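Local coordinates for nucleoside diphosphate kinase family protein (Babesia bovis, PDB 3JS9) that probably transfers the terminal phosphate of a nucleoside triphosphate to a nucleoside diphosphate through a phosphohistidine intermediate, with magnesium as cofactor, at the interface of chains A and B and the interface of chains A and C. Coordinates in Å, arbitrary orientation; residue numbers count along the deposited sequence, not the author numbering. Chains: chain A/B/C, Nucleoside diphosphate kinase family protein.

Contact 1: the interface of chains A and B. Residues chain A 36-38, 155-156; chain B 23, 113, 115.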
loop_
_atom_site.group_PDB
_atom_site.type_symbol
_atom_site.label_atom_id
_atom_site.label_comp_id
_atom_site.label_asym_id
_atom_site.label_seq_id
_atom_site.Cartn_x
_atom_site.Cartn_y
_atom_site.Cartn_z
ATOM N N LYS A 36 0.559 -10.951 -9.155
ATOM C CA LYS A 36 1.503 -11.994 -9.451
ATOM C C LYS A 36 1.509 -12.314 -10.919
ATOM O O LYS A 36 2.533 -12.753 -11.454
ATOM C CB LYS A 36 1.161 -13.257 -8.663
ATOM C CG LYS A 36 2.076 -14.438 -8.931
ATOM C CD LYS A 36 3.545 -14.193 -8.405
ATOM C CE LYS A 36 4.388 -15.467 -8.447
ATOM N NZ LYS A 36 5.796 -15.254 -7.984
ATOM N N GLY A 37 0.358 -12.129 -11.562
ATOM C CA GLY A 37 0.276 -12.245 -13.009
ATOM C C GLY A 37 -0.422 -13.490 -13.495
ATOM O O GLY A 37 -0.508 -13.724 -14.711
ATOM N N LEU A 38 -0.908 -14.315 -12.576
ATOM C CA LEU A 38 -1.758 -15.421 -12.977
ATOM C C LEU A 38 -3.000 -14.796 -13.568
ATOM O O LEU A 38 -3.367 -13.681 -13.208
ATOM C CB LEU A 38 -2.105 -16.329 -11.791
ATOM C CG LEU A 38 -0.890 -17.012 -11.143
ATOM C CD1 LEU A 38 -1.360 -17.945 -9.996
ATOM C CD2 LEU A 38 -0.026 -17.750 -12.202
ATOM N N ILE A 155 3.876 -11.486 -19.530
ATOM C CA ILE A 155 3.839 -12.177 -18.229
ATOM C C ILE A 155 4.357 -13.603 -18.396
ATOM O O ILE A 155 5.194 -14.072 -17.611
ATOM C CB ILE A 155 2.457 -12.100 -17.544
ATOM C CG1 ILE A 155 1.973 -10.633 -17.435
ATOM C CG2 ILE A 155 2.516 -12.711 -16.152
ATOM C CD1 ILE A 155 0.501 -10.454 -16.951
ATOM N N TYR A 156 3.899 -14.273 -19.455
ATOM C CA TYR A 156 4.407 -15.595 -19.850
ATOM C C TYR A 156 3.962 -15.954 -21.262
ATOM O O TYR A 156 4.467 -16.957 -21.812
ATOM C CB TYR A 156 3.964 -16.698 -18.867
ATOM C CG TYR A 156 2.464 -16.756 -18.575
ATOM C CD1 TYR A 156 1.935 -16.216 -17.397
ATOM C CD2 TYR A 156 1.575 -17.382 -19.467
ATOM C CE1 TYR A 156 0.552 -16.283 -17.124
ATOM C CE2 TYR A 156 0.206 -17.458 -19.204
ATOM C CZ TYR A 156 -0.303 -16.894 -18.033
ATOM O OH TYR A 156 -1.673 -16.991 -17.772
ATOM O OXT TYR A 156 3.089 -15.288 -21.859
ATOM N N ARG B 23 4.425 -3.653 -17.734
ATOM C CA ARG B 23 3.462 -3.974 -16.714
ATOM C C ARG B 23 3.245 -2.855 -15.687
ATOM O O ARG B 23 2.514 -3.065 -14.735
ATOM C CB ARG B 23 3.826 -5.298 -16.041
ATOM C CG ARG B 23 3.570 -6.508 -16.944
ATOM C CD ARG B 23 4.046 -7.828 -16.339
ATOM N NE ARG B 23 3.263 -8.179 -15.160
ATOM C CZ ARG B 23 3.585 -9.108 -14.256
ATOM N NH1 ARG B 23 4.683 -9.833 -14.403
ATOM N NH2 ARG B 23 2.787 -9.300 -13.194
ATOM N N PHE B 113 5.545 -10.477 -8.205
ATOM C CA PHE B 113 5.021 -10.098 -9.526
ATOM C C PHE B 113 5.425 -11.008 -10.714
ATOM O O PHE B 113 4.899 -10.828 -11.807
ATOM C CB PHE B 113 5.461 -8.679 -9.915
ATOM C CG PHE B 113 5.152 -7.637 -8.909
ATOM C CD1 PHE B 113 3.841 -7.190 -8.721
ATOM C CD2 PHE B 113 6.184 -7.050 -8.160
ATOM C CE1 PHE B 113 3.551 -6.199 -7.757
ATOM C CE2 PHE B 113 5.909 -6.043 -7.198
ATOM C CZ PHE B 113 4.594 -5.633 -6.991
ATOM N N VAL B 115 6.296 -14.715 -12.960
ATOM C CA VAL B 115 5.752 -16.053 -13.168
ATOM C C VAL B 115 6.786 -16.948 -13.840
ATOM O O VAL B 115 7.017 -18.081 -13.434
ATOM C CB VAL B 115 4.490 -15.987 -14.046
ATOM C CG1 VAL B 115 3.923 -17.390 -14.295
ATOM C CG2 VAL B 115 3.448 -15.078 -13.405
HETATM O O HOH W 1 6.791 -13.732 -15.497
#

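Contact 2: the interface of chains A and C. Residues chain A 42-45, 79; chain C 43-45, 79.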
loop_
_atom_site.group_PDB
_atom_site.type_symbol
_atom_site.label_atom_id
_atom_site.label_comp_id
_atom_site.label_asym_id
_atom_site.label_seq_id
_atom_site.Cartn_x
_atom_site.Cartn_y
_atom_site.Cartn_z
ATOM N N ALA A 42 -12.150 -17.584 -12.980
ATOM C CA ALA A 42 -13.465 -17.713 -12.342
ATOM C C ALA A 42 -13.407 -17.180 -10.928
ATOM O O ALA A 42 -12.376 -17.314 -10.237
ATOM C CB ALA A 42 -13.934 -19.162 -12.316
ATOM N N ALA A 43 -14.502 -16.591 -10.483
ATOM C CA ALA A 43 -14.563 -16.091 -9.130
ATOM C C ALA A 43 -16.021 -15.961 -8.777
ATOM O O ALA A 43 -16.821 -15.656 -9.671
ATOM C CB ALA A 43 -13.883 -14.725 -9.046
ATOM N N LYS A 44 -16.366 -16.185 -7.506
ATOM C CA LYS A 44 -17.714 -15.881 -6.972
ATOM C C LYS A 44 -17.741 -15.893 -5.441
ATOM O O LYS A 44 -17.061 -16.689 -4.810
ATOM C CB LYS A 44 -18.749 -16.895 -7.478
ATOM C CG LYS A 44 -18.387 -18.341 -7.155
ATOM C CD LYS A 44 -19.427 -19.299 -7.627
ATOM C CE LYS A 44 -18.983 -20.740 -7.444
ATOM N NZ LYS A 44 -19.831 -21.668 -8.290
ATOM N N PHE A 45 -18.545 -15.006 -4.857
ATOM C CA PHE A 45 -18.830 -14.998 -3.430
ATOM C C PHE A 45 -19.975 -16.017 -3.235
ATOM O O PHE A 45 -20.915 -16.023 -4.008
ATOM C CB PHE A 45 -19.313 -13.584 -3.055
ATOM C CG PHE A 45 -19.390 -13.303 -1.573
ATOM C CD1 PHE A 45 -18.360 -13.700 -0.697
ATOM C CD2 PHE A 45 -20.473 -12.600 -1.060
ATOM C CE1 PHE A 45 -18.412 -13.414 0.643
ATOM C CE2 PHE A 45 -20.551 -12.300 0.316
ATOM C CZ PHE A 45 -19.513 -12.702 1.168
ATOM N N PHE A 79 -15.013 -17.008 -0.494
ATOM C CA PHE A 79 -14.828 -16.411 -1.809
ATOM C C PHE A 79 -13.978 -17.319 -2.663
ATOM O O PHE A 79 -12.838 -17.612 -2.303
ATOM C CB PHE A 79 -14.257 -15.000 -1.695
ATOM C CG PHE A 79 -14.126 -14.279 -3.018
ATOM C CD1 PHE A 79 -12.963 -14.375 -3.759
ATOM C CD2 PHE A 79 -15.157 -13.474 -3.494
ATOM C CE1 PHE A 79 -12.846 -13.709 -4.968
ATOM C CE2 PHE A 79 -15.040 -12.801 -4.713
ATOM C CZ PHE A 79 -13.905 -12.922 -5.448
ATOM N N ALA C 43 -20.806 -11.383 -5.744
ATOM C CA ALA C 43 -19.704 -11.058 -6.619
ATOM C C ALA C 43 -19.544 -12.216 -7.567
ATOM O O ALA C 43 -19.798 -13.356 -7.158
ATOM C CB ALA C 43 -18.425 -10.873 -5.802
ATOM N N LYS C 44 -19.131 -11.939 -8.808
ATOM C CA LYS C 44 -18.721 -12.985 -9.772
ATOM C C LYS C 44 -17.969 -12.398 -10.971
ATOM O O LYS C 44 -18.279 -11.310 -11.432
ATOM C CB LYS C 44 -19.938 -13.756 -10.302
ATOM C CG LYS C 44 -20.991 -12.857 -10.942
ATOM C CD LYS C 44 -22.143 -13.637 -11.478
ATOM C CE LYS C 44 -23.255 -12.724 -11.968
ATOM N NZ LYS C 44 -24.551 -13.495 -12.107
ATOM N N PHE C 45 -16.982 -13.142 -11.470
ATOM C CA PHE C 45 -16.287 -12.825 -12.709
ATOM C C PHE C 45 -17.168 -13.411 -13.836
ATOM O O PHE C 45 -17.642 -14.525 -13.713
ATOM C CB PHE C 45 -14.924 -13.541 -12.680
ATOM C CG PHE C 45 -13.947 -13.109 -13.748
ATOM C CD1 PHE C 45 -13.762 -11.750 -14.065
ATOM C CD2 PHE C 45 -13.180 -14.062 -14.406
ATOM C CE1 PHE C 45 -12.850 -11.354 -15.010
ATOM C CE2 PHE C 45 -12.241 -13.680 -15.386
ATOM C CZ PHE C 45 -12.071 -12.321 -15.683
ATOM N N PHE C 79 -16.217 -7.735 -13.859
ATOM C CA PHE C 79 -16.344 -8.286 -12.517
ATOM C C PHE C 79 -17.479 -7.603 -11.794
ATOM O O PHE C 79 -17.451 -6.385 -11.618
ATOM C CB PHE C 79 -15.021 -8.197 -11.761
ATOM C CG PHE C 79 -15.050 -8.836 -10.391
ATOM C CD1 PHE C 79 -15.401 -8.097 -9.277
ATOM C CD2 PHE C 79 -14.684 -10.169 -10.220
ATOM C CE1 PHE C 79 -15.421 -8.686 -8.022
ATOM C CE2 PHE C 79 -14.704 -10.764 -8.956
ATOM C CZ PHE C 79 -15.076 -10.039 -7.871
HETATM O O HOH W 2 -16.542 -16.932 -12.601
HETATM O O HOH W 3 -22.337 -13.871 -5.267
#

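Contact 3: the interface of chains A and B. Residues chain A 87, 90-91, 94; chain B 102.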
loop_
_atom_site.group_PDB
_atom_site.type_symbol
_atom_site.label_atom_id
_atom_site.label_comp_id
_atom_site.label_asym_id
_atom_site.label_seq_id
_atom_site.Cartn_x
_atom_site.Cartn_y
_atom_site.Cartn_z
ATOM N N GLU A 87 2.700 -23.355 -13.784
ATOM C CA GLU A 87 2.968 -23.693 -12.387
ATOM C C GLU A 87 2.118 -22.889 -11.428
ATOM O O GLU A 87 2.559 -22.553 -10.306
ATOM C CB GLU A 87 4.439 -23.491 -12.080
ATOM C CG GLU A 87 5.304 -24.168 -13.126
ATOM C CD GLU A 87 6.539 -24.753 -12.528
ATOM O OE1 GLU A 87 6.374 -25.706 -11.708
ATOM O OE2 GLU A 87 7.657 -24.267 -12.877
ATOM N N LYS A 90 1.837 -24.378 -7.711
ATOM C CA LYS A 90 2.984 -24.069 -6.861
ATOM C C LYS A 90 3.034 -22.571 -6.493
ATOM O O LYS A 90 3.370 -22.203 -5.358
ATOM C CB LYS A 90 4.266 -24.510 -7.541
ATOM C CG LYS A 90 5.522 -24.280 -6.759
ATOM C CD LYS A 90 6.702 -25.060 -7.344
ATOM C CE LYS A 90 8.016 -24.552 -6.682
ATOM N NZ LYS A 90 9.196 -25.475 -6.799
ATOM N N ILE A 91 2.672 -21.710 -7.447
ATOM C CA ILE A 91 2.621 -20.279 -7.193
ATOM C C ILE A 91 1.562 -19.929 -6.152
ATOM O O ILE A 91 1.810 -19.084 -5.265
ATOM C CB ILE A 91 2.395 -19.519 -8.483
ATOM C CG1 ILE A 91 3.705 -19.491 -9.283
ATOM C CG2 ILE A 91 1.842 -18.140 -8.199
ATOM C CD1 ILE A 91 3.525 -19.010 -10.668
ATOM N N ASN A 94 3.005 -20.830 -2.883
ATOM C CA ASN A 94 3.966 -19.779 -2.521
ATOM C C ASN A 94 3.358 -18.476 -2.001
ATOM O O ASN A 94 3.947 -17.807 -1.142
ATOM C CB ASN A 94 4.847 -19.428 -3.714
ATOM C CG ASN A 94 5.772 -20.561 -4.100
ATOM O OD1 ASN A 94 5.916 -21.545 -3.353
ATOM N ND2 ASN A 94 6.417 -20.430 -5.266
ATOM N N VAL B 102 9.201 -18.611 -9.795
ATOM C CA VAL B 102 8.498 -19.691 -9.131
ATOM C C VAL B 102 9.258 -20.115 -7.873
ATOM O O VAL B 102 8.656 -20.547 -6.898
ATOM C CB VAL B 102 8.133 -20.855 -10.098
ATOM C CG1 VAL B 102 9.334 -21.686 -10.501
ATOM C CG2 VAL B 102 7.093 -21.721 -9.468
#

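Contact 1: the interface of chains A and B
A:Ile155 and A:Tyr156 meet B:Arg23 and B:Val115 in a heterologous contact, where different surfaces of two copies of the protein come together. It probably helps build the trimers of the hexamer usual in this family. A:Ile155 lies over one face of the B:Arg23 guanidinium, towards its rim. Its CG1 is 3.6 Å from B:Arg23 NE and also touches the last methylene, CD. The two side chains cross at about a right angle. B:Arg23 bends at its third torsion (chi3 67°), which turns the head towards its own chain. There NH1 and NH2 both hydrogen-bond the carbonyl B:Phe113 O, at 2.8 and 3.0 Å. NH2 sits in the carbonyl plane on a lone pair, while NH1 is tilted 24° from that plane. This end-on grip probably helps hold the face that A:Ile155 covers. B:Arg23 NH2 also lies 3.9 Å from A:Gly37 CA. A:Ile155 CG2 packs on B:Val115 CG2 at 3.7 Å. B:Val115 CG1, opposite the backbone N (chi1 179°), meets the ring carbon A:Tyr156 CD1. Water 1 bridges A:Ile155 O and B:Val115 N. Chain A gives its C-terminus and the turn after helix 26-36. Chain B gives the loop after helix 18-22 and the end of helix 109-113 with the residues that follow it.

Contact 2: the interface of chains A and C
A:Ala43 and C:Phe45 pair across a two-fold interface in which strand 39-46 of each chain runs antiparallel to its twin. A:Lys44 and C:Lys44 form the bridge at its centre. This is probably the dimer interface of the family, and it continues a sheet from one subunit into the next. The tight part is backbone and aromatic. C:Phe45 N donates to A:Ala43 O at 3.1 Å, and the twin bond runs from A:Phe45 N to C:Ala43 O. Each donor stands above the carbonyl plane, 41° out of it. On one side of the paired strands, A:Phe79 and C:Phe79 approach from opposite directions and meet at their CZ edges. The ring planes are turned by about 50° to each other, and the CZ atoms of A:Phe79 and C:Phe79 are 3.9 Å apart. With CG anti to the backbone N (chi1 -176°), each ring reaches across to the axis. A:Phe79 CE2 also touches the methyl C:Ala43 CB at 4.0 Å. The opposite side is looser. The lysine chains run out extended, away from the phenylalanine pair, and are probably the solvent side. Of the A:Lys44 side chain, CB is the part near the partner, 3.7 Å from C:Ala43 O. Beside each hydrogen-bonded pair sits a water, which touches Ala43 N and O of one chain and Phe45 O of the other. Water 2 lies 3.0 Å from A:Ala43 N and 2.9 Å from C:Phe45 O.

Contact 3: the interface of chains A and B
B:Val102, in the 3-10 helix 101-103, lies against helix 88-96 of chain A, just before which A:Glu87 takes a left-handed helical backbone conformation. In this patch the chain B residue is B:Val102. Its two methyls point to different partners. CG2 goes to the helix and rests on the aliphatic stem of A:Lys90. The extended stem crosses the valine, and A:Lys90 CG and CD both lie 4.0 Å from B:Val102 CG2. The same methyl, B:Val102 CG2, meets A:Ile91 CG1 at 4.1 Å. A:Glu87, A:Lys90 and A:Ile91 all cross the valine at about a right angle. The first torsion of B:Val102 (chi1 73°) puts CG1 between the backbone N and the carbonyl carbon. From there B:Val102 CG1 faces A:Glu87, 3.9 Å from the carboxylate oxygen OE2. A:Glu87 CB also lies near CG2. A:Asn94, one turn beyond A:Lys90, adds a polar link to the carbonyl of the valine. Methyl packing and this bond probably help to hold the 3-10 helix on the helix, and both join neighbouring subunits of the probable trimer. The bond is ordinary in length but bent, with its donor tilted from the carbonyl plane: the amide nitrogen A:Asn94 ND2 donates to B:Val102 O at 2.8 Å, with 117° at the hydrogen.

Contacts 1 and 3 belong to the same A–B interface, and their C-alpha centres are about 11 Å apart. Chain B's parts in them come from nearby stretches of sequence, the 3-10 helix 101-103 and the segment around helix 109-113. Contact 2 joins chain A to chain C and lies about 20 Å from contact 1 and 22 Å from contact 3. Strand 39-46 of contact 2 follows closely on the turn used in contact 1. Chain A thus binds two neighbours through separate surfaces, as a hexamer built from dimers and trimers would need. The centre of contact 3 is about 13 Å from A:His123, the likely phosphate-carrying histidine.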